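Local coordinates for protein N-Acetyltransferase, PseH (Campylobacter jejuni subsp. jejuni PT14, PDB 4XPL) that transfers an acetyl group from acetyl coenzyme A to the 4-amino group of a UDP-linked sugar in the biosynthesis of pseudaminic acid, which modifies flagellin, at residues V123-H128 and D147-Y152; C85-Y90 and L119-F124. The protein carries 8 engineered substitutions. All blocks are in the same frame, centred on the assembly; numbering follows the deposited sequence.

Contact 1 (V123-H128 and D147-Y152); sequences VFKSNH and DFYYVY. Engineered in segment 123-128: Ser126 (natural residue Asp), His128 (natural residue Arg). Engineered in segment 147-152: Tyr150 (natural residue His), Val151 (natural residue Ile), Tyr152 (natural residue Cys). With ACO (acetyl coenzyme *a), chain B.
The side chains of Phe124 and Phe148 lie side by side and point the same way, their ring planes at 40°, an oblique pairing. CE1 of Phe148 sits over the centre of the Phe124 ring and comes within 3.6 Å of Phe124 CE1. At its own edge the Phe148 ring meets the backbone carbon of Val123, with Phe148 CD1 and Val123 C 3.6 Å apart. Lys125 crosses Tyr149 at about a right angle: its CG lies over one ring face, 3.7 Å from the Tyr149 centroid and 15° off the normal, a CH-pi contact. Beyond CG the lysine chain is extended, and NZ forms a salt bridge with Glu144 and a hydrogen bond to the carbonyl of Asp145. These pairs flank an antiparallel ladder of the GNAT sheet, in which Val123 and Tyr149 form a hydrogen-bonded pair (Val123 N to Tyr149 O 3.0 Å, Tyr149 N to Val123 O 2.9 Å). Past the strand end, Lys125 N still reaches Asp147 O at 3.2 Å while a type I turn from Phe124 to Asn127 leads into helix 128-136. Asn127 OD1 caps that helix through a weak bond to Ala130 N, and ND2 of the same amide donates to O5P of acetyl coenzyme A at 2.9 Å.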
loop_
_atom_site.group_PDB
_atom_site.type_symbol
_atom_site.label_atom_id
_atom_site.label_comp_id
_atom_site.label_asym_id
_atom_site.label_seq_id
_atom_site.Cartn_x
_atom_site.Cartn_y
_atom_site.Cartn_z
ATOM N N VAL A 123 1.713 12.170 2.808
ATOM C CA VAL A 123 2.286 11.687 4.048
ATOM C C VAL A 123 2.417 12.843 5.020
ATOM O O VAL A 123 2.548 13.996 4.613
ATOM C CB VAL A 123 3.672 11.043 3.845
ATOM C CG1 VAL A 123 3.520 9.660 3.273
ATOM C CG2 VAL A 123 4.564 11.949 2.974
ATOM N N PHE A 124 2.329 12.525 6.304
ATOM C CA PHE A 124 2.620 13.500 7.335
ATOM C C PHE A 124 4.063 13.956 7.124
ATOM O O PHE A 124 4.953 13.149 6.793
ATOM C CB PHE A 124 2.462 12.897 8.729
ATOM C CG PHE A 124 1.035 12.727 9.163
ATOM C CD1 PHE A 124 0.278 13.828 9.543
ATOM C CD2 PHE A 124 0.451 11.462 9.211
ATOM C CE1 PHE A 124 -1.051 13.679 9.957
ATOM C CE2 PHE A 124 -0.879 11.305 9.625
ATOM C CZ PHE A 124 -1.626 12.412 9.992
ATOM N N LYS A 125 4.279 15.251 7.328
ATOM C CA LYS A 125 5.578 15.883 7.122
ATOM C C LYS A 125 6.698 15.300 7.976
ATOM O O LYS A 125 7.860 15.414 7.613
ATOM C CB LYS A 125 5.475 17.386 7.437
ATOM C CG LYS A 125 4.520 18.130 6.549
ATOM C CD LYS A 125 4.503 19.615 6.866
ATOM C CE LYS A 125 3.319 20.225 6.189
ATOM N NZ LYS A 125 3.255 21.671 6.353
ATOM N N SER A 126 6.352 14.720 9.123
ATOM C CA SER A 126 7.335 14.108 10.019
ATOM C C SER A 126 7.762 12.703 9.564
ATOM O O SER A 126 8.640 12.106 10.181
ATOM C CB SER A 126 6.761 14.013 11.437
ATOM O OG SER A 126 5.577 13.229 11.426
ATOM N N ASN A 127 7.135 12.181 8.512
ATOM C CA ASN A 127 7.407 10.817 8.039
ATOM C C ASN A 127 8.602 10.853 7.072
ATOM O O ASN A 127 8.453 10.776 5.841
ATOM C CB ASN A 127 6.134 10.226 7.385
ATOM C CG ASN A 127 6.210 8.699 7.182
ATOM O OD1 ASN A 127 7.251 8.088 7.383
ATOM N ND2 ASN A 127 5.085 8.094 6.791
ATOM N N HIS A 128 9.794 10.970 7.645
ATOM C CA HIS A 128 10.996 11.215 6.855
ATOM C C HIS A 128 11.420 9.973 6.117
ATOM O O HIS A 128 11.939 10.053 5.002
ATOM C CB HIS A 128 12.153 11.676 7.740
ATOM C CG HIS A 128 11.835 12.877 8.571
ATOM N ND1 HIS A 128 11.303 14.031 8.036
ATOM C CD2 HIS A 128 11.989 13.108 9.897
ATOM C CE1 HIS A 128 11.133 14.920 9.002
ATOM N NE2 HIS A 128 11.542 14.385 10.140
ATOM N N ASP A 147 -0.828 19.479 7.542
ATOM C CA ASP A 147 -0.423 18.152 7.995
ATOM C C ASP A 147 0.486 17.407 7.012
ATOM O O ASP A 147 1.383 16.652 7.436
ATOM C CB ASP A 147 -1.662 17.270 8.191
ATOM C CG ASP A 147 -2.648 17.841 9.174
ATOM O OD1 ASP A 147 -2.280 18.042 10.353
ATOM O OD2 ASP A 147 -3.808 18.056 8.762
ATOM N N PHE A 148 0.240 17.582 5.708
ATOM C CA PHE A 148 0.770 16.649 4.709
ATOM C C PHE A 148 1.664 17.291 3.649
ATOM O O PHE A 148 1.525 18.480 3.324
ATOM C CB PHE A 148 -0.397 15.945 4.003
ATOM C CG PHE A 148 -1.324 15.206 4.939
ATOM C CD1 PHE A 148 -0.896 14.051 5.588
ATOM C CD2 PHE A 148 -2.625 15.650 5.154
ATOM C CE1 PHE A 148 -1.741 13.349 6.450
ATOM C CE2 PHE A 148 -3.484 14.960 6.019
ATOM C CZ PHE A 148 -3.034 13.805 6.678
ATOM N N TYR A 149 2.598 16.500 3.132
ATOM C CA TYR A 149 3.166 16.745 1.819
ATOM C C TYR A 149 2.440 15.843 0.858
ATOM O O TYR A 149 2.150 14.684 1.187
ATOM C CB TYR A 149 4.660 16.422 1.752
ATOM C CG TYR A 149 5.540 17.312 2.572
ATOM C CD1 TYR A 149 5.486 18.702 2.439
ATOM C CD2 TYR A 149 6.439 16.778 3.479
ATOM C CE1 TYR A 149 6.306 19.520 3.197
ATOM C CE2 TYR A 149 7.257 17.575 4.223
ATOM C CZ TYR A 149 7.183 18.946 4.099
ATOM O OH TYR A 149 8.007 19.744 4.863
ATOM N N TYR A 150 2.228 16.339 -0.358
ATOM C CA TYR A 150 1.552 15.586 -1.419
ATOM C C TYR A 150 2.588 15.348 -2.515
ATOM O O TYR A 150 3.238 16.309 -2.960
ATOM C CB TYR A 150 0.362 16.410 -1.977
ATOM C CG TYR A 150 -0.739 16.637 -0.977
ATOM C CD1 TYR A 150 -0.674 17.690 -0.077
ATOM C CD2 TYR A 150 -1.860 15.796 -0.935
ATOM C CE1 TYR A 150 -1.679 17.898 0.870
ATOM C CE2 TYR A 150 -2.870 15.991 -0.001
ATOM C CZ TYR A 150 -2.764 17.040 0.910
ATOM O OH TYR A 150 -3.761 17.238 1.837
ATOM N N VAL A 151 2.771 14.080 -2.932
ATOM C CA VAL A 151 3.777 13.747 -3.939
ATOM C C VAL A 151 3.179 13.036 -5.134
ATOM O O VAL A 151 2.083 12.424 -5.055
ATOM C CB VAL A 151 4.955 12.868 -3.351
ATOM C CG1 VAL A 151 5.660 13.612 -2.261
ATOM C CG2 VAL A 151 4.452 11.534 -2.850
ATOM N N TYR A 152 3.863 13.151 -6.266
ATOM C CA TYR A 152 3.434 12.464 -7.457
ATOM C C TYR A 152 4.613 11.950 -8.280
ATOM O O TYR A 152 5.722 12.468 -8.198
ATOM C CB TYR A 152 2.559 13.358 -8.354
ATOM C CG TYR A 152 3.353 14.290 -9.240
ATOM C CD1 TYR A 152 3.840 15.503 -8.761
ATOM C CD2 TYR A 152 3.655 13.948 -10.559
ATOM C CE1 TYR A 152 4.591 16.351 -9.573
ATOM C CE2 TYR A 152 4.403 14.798 -11.369
ATOM C CZ TYR A 152 4.879 15.981 -10.864
ATOM O OH TYR A 152 5.611 16.825 -11.670
HETATM N N1A ACO B . 15.833 11.366 7.035
HETATM C C2A ACO B . 16.104 10.894 5.800
HETATM N N3A ACO B . 16.165 9.574 5.524
HETATM C C4A ACO B . 15.953 8.626 6.481
HETATM C C5A ACO B . 15.644 9.062 7.849
HETATM C C6A ACO B . 15.598 10.535 8.084
HETATM N N6A ACO B . 15.330 11.050 9.312
HETATM N N7A ACO B . 15.486 7.934 8.578
HETATM C C8A ACO B . 15.676 6.867 7.750
HETATM N N9A ACO B . 15.951 7.285 6.494
HETATM C C1B ACO B . 16.213 6.458 5.274
HETATM C C2B ACO B . 16.999 5.179 5.536
HETATM O O2B ACO B . 18.398 5.436 5.694
HETATM C C3B ACO B . 16.682 4.398 4.280
HETATM O O3B ACO B . 17.587 4.819 3.258
HETATM P P3B ACO B . 17.854 4.004 1.888
HETATM O O7A ACO B . 16.513 3.957 1.162
HETATM O O8A ACO B . 18.858 4.888 1.183
HETATM O O9A ACO B . 18.400 2.656 2.316
HETATM C C4B ACO B . 15.239 4.780 3.950
HETATM O O4B ACO B . 15.002 6.028 4.621
HETATM C C5B ACO B . 14.240 3.706 4.395
HETATM O O5B ACO B . 14.473 3.320 5.759
HETATM P P1A ACO B . 14.356 1.798 6.305
HETATM O O1A ACO B . 14.606 1.766 7.788
HETATM O O2A ACO B . 15.116 0.869 5.383
HETATM O O3A ACO B . 12.774 1.509 6.279
HETATM P P2A ACO B . 12.062 0.534 5.240
HETATM O O4A ACO B . 12.612 0.778 3.860
HETATM O O5A ACO B . 12.164 -0.862 5.819
HETATM O O6A ACO B . 10.508 0.948 5.397
HETATM C CBP ACO B . 8.510 2.184 5.285
HETATM C CCP ACO B . 10.000 2.231 5.046
HETATM C CDP ACO B . 7.909 1.071 4.379
HETATM C CEP ACO B . 7.907 3.552 4.942
HETATM C CAP ACO B . 8.310 1.862 6.776
HETATM O OAP ACO B . 8.968 2.852 7.603
HETATM C C9P ACO B . 6.868 1.791 7.165
HETATM O O9P ACO B . 6.181 0.804 6.889
HETATM N N8P ACO B . 6.399 2.834 7.855
HETATM C C7P ACO B . 5.040 2.859 8.385
HETATM C C6P ACO B . 4.000 2.965 7.261
HETATM C C5P ACO B . 4.187 4.230 6.446
HETATM O O5P ACO B . 4.533 5.289 6.981
HETATM N N4P ACO B . 3.908 4.159 5.144
HETATM C C3P ACO B . 3.821 5.389 4.338
HETATM C C2P ACO B . 2.422 6.030 4.480
HETATM S S1P ACO B . 1.254 4.929 3.713
HETATM C C ACO B . 0.490 4.107 4.944
HETATM O O ACO B . 0.818 4.296 6.121
HETATM C CH3 ACO B . -0.574 3.111 4.554
#

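Contact 2 (C85-Y90 and L119-F124); sequences CEFGLY and LKAYVF. With ACO (acetyl coenzyme *a), chain B.
Phe87 and Cys85 both place the first atom beyond CB between the backbone N and the carbonyl carbon (chi1 74° for Phe87 CG, 71° for Cys85 SG), and both meet CD2 of Leu119. That methyl lies 3.4 Å from Cys85 SG and equally close to CD1 of Phe87, whose side chain crosses the leucine at about a right angle. Ala121 CB then covers one face of the Phe87 ring, displaced toward the rim near CE1 and CZ; at 3.9 Å from the centroid this is a CH-pi contact. On the other face of the sheet, the Glu86 carboxylate brings OE1 to the edge of the Tyr122 ring, near its plane, 3.9 Å from Tyr122 CE1; OE1 also takes a weak hydrogen bond from Asn79 ND2.

The backbones pair in parallel only at the start: Lys120 N donates to Cys85 O at 2.9 Å and Phe87 N to Lys120 O at 3.0 Å. The axes of segments 85-90 and 119-124 lie at 53° to each other, and beyond the paired residues a water bridges the gap, donating to Phe87 O and accepting from Tyr122 N. This splay between two parallel strands is the hallmark of the GNAT fold, and acetyl coenzyme A occupies it: Leu89 O accepts from N4P at 2.8 Å, while Gly88 CA lies 3.6 Å from the thioester sulphur S1P.

Strands 84-91 and 118-124 belong to a beta-alpha-beta unit whose connecting helix 99-114 packs Ile106 on Phe87, Leu89 and Leu119; Tyr134 of helix 128-136 meets the Phe87 ring edge-to-face, and strand 70-78 flanks strand 84-91 in antiparallel pairing.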
loop_
_atom_site.group_PDB
_atom_site.type_symbol
_atom_site.label_atom_id
_atom_site.label_comp_id
_atom_site.label_asym_id
_atom_site.label_seq_id
_atom_site.Cartn_x
_atom_site.Cartn_y
_atom_site.Cartn_z
ATOM N N CYS A 85 -3.940 6.996 -9.362
ATOM C CA CYS A 85 -4.303 6.402 -8.088
ATOM C C CYS A 85 -3.465 6.971 -6.951
ATOM O O CYS A 85 -2.431 7.615 -7.196
ATOM C CB CYS A 85 -4.186 4.877 -8.143
ATOM S SG CYS A 85 -2.503 4.233 -8.220
ATOM N N GLU A 86 -3.935 6.776 -5.728
ATOM C CA GLU A 86 -3.158 7.058 -4.533
ATOM C C GLU A 86 -2.660 5.727 -4.054
ATOM O O GLU A 86 -3.263 4.720 -4.346
ATOM C CB GLU A 86 -4.026 7.658 -3.438
ATOM C CG GLU A 86 -4.617 8.948 -3.812
ATOM C CD GLU A 86 -5.416 9.568 -2.672
ATOM O OE1 GLU A 86 -5.939 8.822 -1.800
ATOM O OE2 GLU A 86 -5.509 10.806 -2.636
ATOM N N PHE A 87 -1.569 5.734 -3.310
ATOM C CA PHE A 87 -1.015 4.511 -2.793
ATOM C C PHE A 87 -0.520 4.673 -1.378
ATOM O O PHE A 87 -0.267 5.790 -0.890
ATOM C CB PHE A 87 0.140 3.999 -3.676
ATOM C CG PHE A 87 1.401 4.784 -3.535
ATOM C CD1 PHE A 87 1.645 5.868 -4.347
ATOM C CD2 PHE A 87 2.330 4.452 -2.568
ATOM C CE1 PHE A 87 2.782 6.602 -4.221
ATOM C CE2 PHE A 87 3.484 5.193 -2.423
ATOM C CZ PHE A 87 3.719 6.261 -3.248
ATOM N N GLY A 88 -0.339 3.519 -0.755
ATOM C CA GLY A 88 0.213 3.402 0.578
ATOM C C GLY A 88 1.017 2.114 0.679
ATOM O O GLY A 88 0.913 1.217 -0.175
ATOM N N LEU A 89 1.866 2.051 1.701
ATOM C CA LEU A 89 2.712 0.861 1.933
ATOM C C LEU A 89 3.011 0.752 3.414
ATOM O O LEU A 89 2.954 1.760 4.155
ATOM C CB LEU A 89 4.001 0.946 1.125
ATOM C CG LEU A 89 5.119 1.896 1.536
ATOM C CD1 LEU A 89 6.475 1.580 0.897
ATOM C CD2 LEU A 89 4.699 3.312 1.230
ATOM N N TYR A 90 3.261 -0.468 3.848
ATOM C CA TYR A 90 3.529 -0.747 5.231
ATOM C C TYR A 90 4.457 -1.958 5.313
ATOM O O TYR A 90 4.084 -3.053 4.869
ATOM C CB TYR A 90 2.196 -0.968 5.973
ATOM C CG TYR A 90 2.296 -0.824 7.464
ATOM C CD1 TYR A 90 2.771 -1.859 8.243
ATOM C CD2 TYR A 90 1.900 0.349 8.107
ATOM C CE1 TYR A 90 2.876 -1.745 9.619
ATOM C CE2 TYR A 90 2.000 0.469 9.500
ATOM C CZ TYR A 90 2.498 -0.593 10.241
ATOM O OH TYR A 90 2.607 -0.518 11.612
ATOM N N LEU A 119 0.870 8.398 -10.311
ATOM C CA LEU A 119 0.866 7.826 -8.968
ATOM C C LEU A 119 1.009 8.932 -7.961
ATOM O O LEU A 119 1.946 9.733 -8.039
ATOM C CB LEU A 119 2.044 6.855 -8.776
ATOM C CG LEU A 119 1.833 5.376 -8.602
ATOM C CD1 LEU A 119 3.207 4.758 -8.261
ATOM C CD2 LEU A 119 0.766 4.965 -7.550
ATOM N N LYS A 120 0.104 8.977 -6.993
ATOM C CA LYS A 120 0.090 10.032 -5.993
ATOM C C LYS A 120 0.079 9.465 -4.572
ATOM O O LYS A 120 -0.409 8.356 -4.308
ATOM C CB LYS A 120 -1.143 10.935 -6.185
ATOM C CG LYS A 120 -1.318 11.472 -7.615
ATOM C CD LYS A 120 -2.621 12.271 -7.759
ATOM C CE LYS A 120 -3.831 11.347 -7.731
ATOM N NZ LYS A 120 -5.083 12.052 -7.411
ATOM N N ALA A 121 0.617 10.234 -3.650
ATOM C CA ALA A 121 0.511 9.898 -2.237
ATOM C C ALA A 121 0.531 11.165 -1.426
ATOM O O ALA A 121 0.909 12.223 -1.914
ATOM C CB ALA A 121 1.656 8.973 -1.791
ATOM N N TYR A 122 0.138 11.042 -0.164
ATOM C CA TYR A 122 0.355 12.098 0.812
ATOM C C TYR A 122 0.832 11.460 2.112
ATOM O O TYR A 122 0.470 10.322 2.428
ATOM C CB TYR A 122 -0.894 12.940 1.035
ATOM C CG TYR A 122 -2.093 12.171 1.506
ATOM C CD1 TYR A 122 -2.847 11.422 0.606
ATOM C CD2 TYR A 122 -2.487 12.193 2.846
ATOM C CE1 TYR A 122 -3.952 10.701 1.017
ATOM C CE2 TYR A 122 -3.599 11.464 3.279
ATOM C CZ TYR A 122 -4.328 10.721 2.351
ATOM O OH TYR A 122 -5.438 9.999 2.740
ATOM N N VAL A 123 1.713 12.170 2.808
ATOM C CA VAL A 123 2.286 11.687 4.048
ATOM C C VAL A 123 2.417 12.843 5.020
ATOM O O VAL A 123 2.548 13.996 4.613
ATOM C CB VAL A 123 3.672 11.043 3.845
ATOM C CG1 VAL A 123 3.520 9.660 3.273
ATOM C CG2 VAL A 123 4.564 11.949 2.974
ATOM N N PHE A 124 2.329 12.525 6.304
ATOM C CA PHE A 124 2.620 13.500 7.335
ATOM C C PHE A 124 4.063 13.956 7.124
ATOM O O PHE A 124 4.953 13.149 6.793
ATOM C CB PHE A 124 2.462 12.897 8.729
ATOM C CG PHE A 124 1.035 12.727 9.163
ATOM C CD1 PHE A 124 0.278 13.828 9.543
ATOM C CD2 PHE A 124 0.451 11.462 9.211
ATOM C CE1 PHE A 124 -1.051 13.679 9.957
ATOM C CE2 PHE A 124 -0.879 11.305 9.625
ATOM C CZ PHE A 124 -1.626 12.412 9.992
HETATM N N1A ACO B . 15.833 11.366 7.035
HETATM C C2A ACO B . 16.104 10.894 5.800
HETATM N N3A ACO B . 16.165 9.574 5.524
HETATM C C4A ACO B . 15.953 8.626 6.481
HETATM C C5A ACO B . 15.644 9.062 7.849
HETATM C C6A ACO B . 15.598 10.535 8.084
HETATM N N6A ACO B . 15.330 11.050 9.312
HETATM N N7A ACO B . 15.486 7.934 8.578
HETATM C C8A ACO B . 15.676 6.867 7.750
HETATM N N9A ACO B . 15.951 7.285 6.494
HETATM C C1B ACO B . 16.213 6.458 5.274
HETATM C C2B ACO B . 16.999 5.179 5.536
HETATM O O2B ACO B . 18.398 5.436 5.694
HETATM C C3B ACO B . 16.682 4.398 4.280
HETATM O O3B ACO B . 17.587 4.819 3.258
HETATM P P3B ACO B . 17.854 4.004 1.888
HETATM O O7A ACO B . 16.513 3.957 1.162
HETATM O O8A ACO B . 18.858 4.888 1.183
HETATM O O9A ACO B . 18.400 2.656 2.316
HETATM C C4B ACO B . 15.239 4.780 3.950
HETATM O O4B ACO B . 15.002 6.028 4.621
HETATM C C5B ACO B . 14.240 3.706 4.395
HETATM O O5B ACO B . 14.473 3.320 5.759
HETATM P P1A ACO B . 14.356 1.798 6.305
HETATM O O1A ACO B . 14.606 1.766 7.788
HETATM O O2A ACO B . 15.116 0.869 5.383
HETATM O O3A ACO B . 12.774 1.509 6.279
HETATM P P2A ACO B . 12.062 0.534 5.240
HETATM O O4A ACO B . 12.612 0.778 3.860
HETATM O O5A ACO B . 12.164 -0.862 5.819
HETATM O O6A ACO B . 10.508 0.948 5.397
HETATM C CBP ACO B . 8.510 2.184 5.285
HETATM C CCP ACO B . 10.000 2.231 5.046
HETATM C CDP ACO B . 7.909 1.071 4.379
HETATM C CEP ACO B . 7.907 3.552 4.942
HETATM C CAP ACO B . 8.310 1.862 6.776
HETATM O OAP ACO B . 8.968 2.852 7.603
HETATM C C9P ACO B . 6.868 1.791 7.165
HETATM O O9P ACO B . 6.181 0.804 6.889
HETATM N N8P ACO B . 6.399 2.834 7.855
HETATM C C7P ACO B . 5.040 2.859 8.385
HETATM C C6P ACO B . 4.000 2.965 7.261
HETATM C C5P ACO B . 4.187 4.230 6.446
HETATM O O5P ACO B . 4.533 5.289 6.981
HETATM N N4P ACO B . 3.908 4.159 5.144
HETATM C C3P ACO B . 3.821 5.389 4.338
HETATM C C2P ACO B . 2.422 6.030 4.480
HETATM S S1P ACO B . 1.254 4.929 3.713
HETATM C C ACO B . 0.490 4.107 4.944
HETATM O O ACO B . 0.818 4.296 6.121
HETATM C CH3 ACO B . -0.574 3.111 4.554
HETATM O O HOH W 1 -1.308 8.286 -0.166
#

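How the contacts relate
Contacts 1 and 2 lie on the two sides of strand 118-124 within one mixed sheet, their centres about 9 Å apart, and share Val123 and Phe124. Along the chain, strand 84-91 comes first, then helix 99-114, the shared strand, helix 128-136 and finally strand 148-154. The antiparallel neighbour stays paired with the shared strand, since Val151 N lies 2.8 Å from Ala121 O, a probable hydrogen bond, whereas the parallel neighbour splays away. Both contacts border the pantetheine arm of the cofactor, an arrangement consistent with their together positioning the acetyl donor.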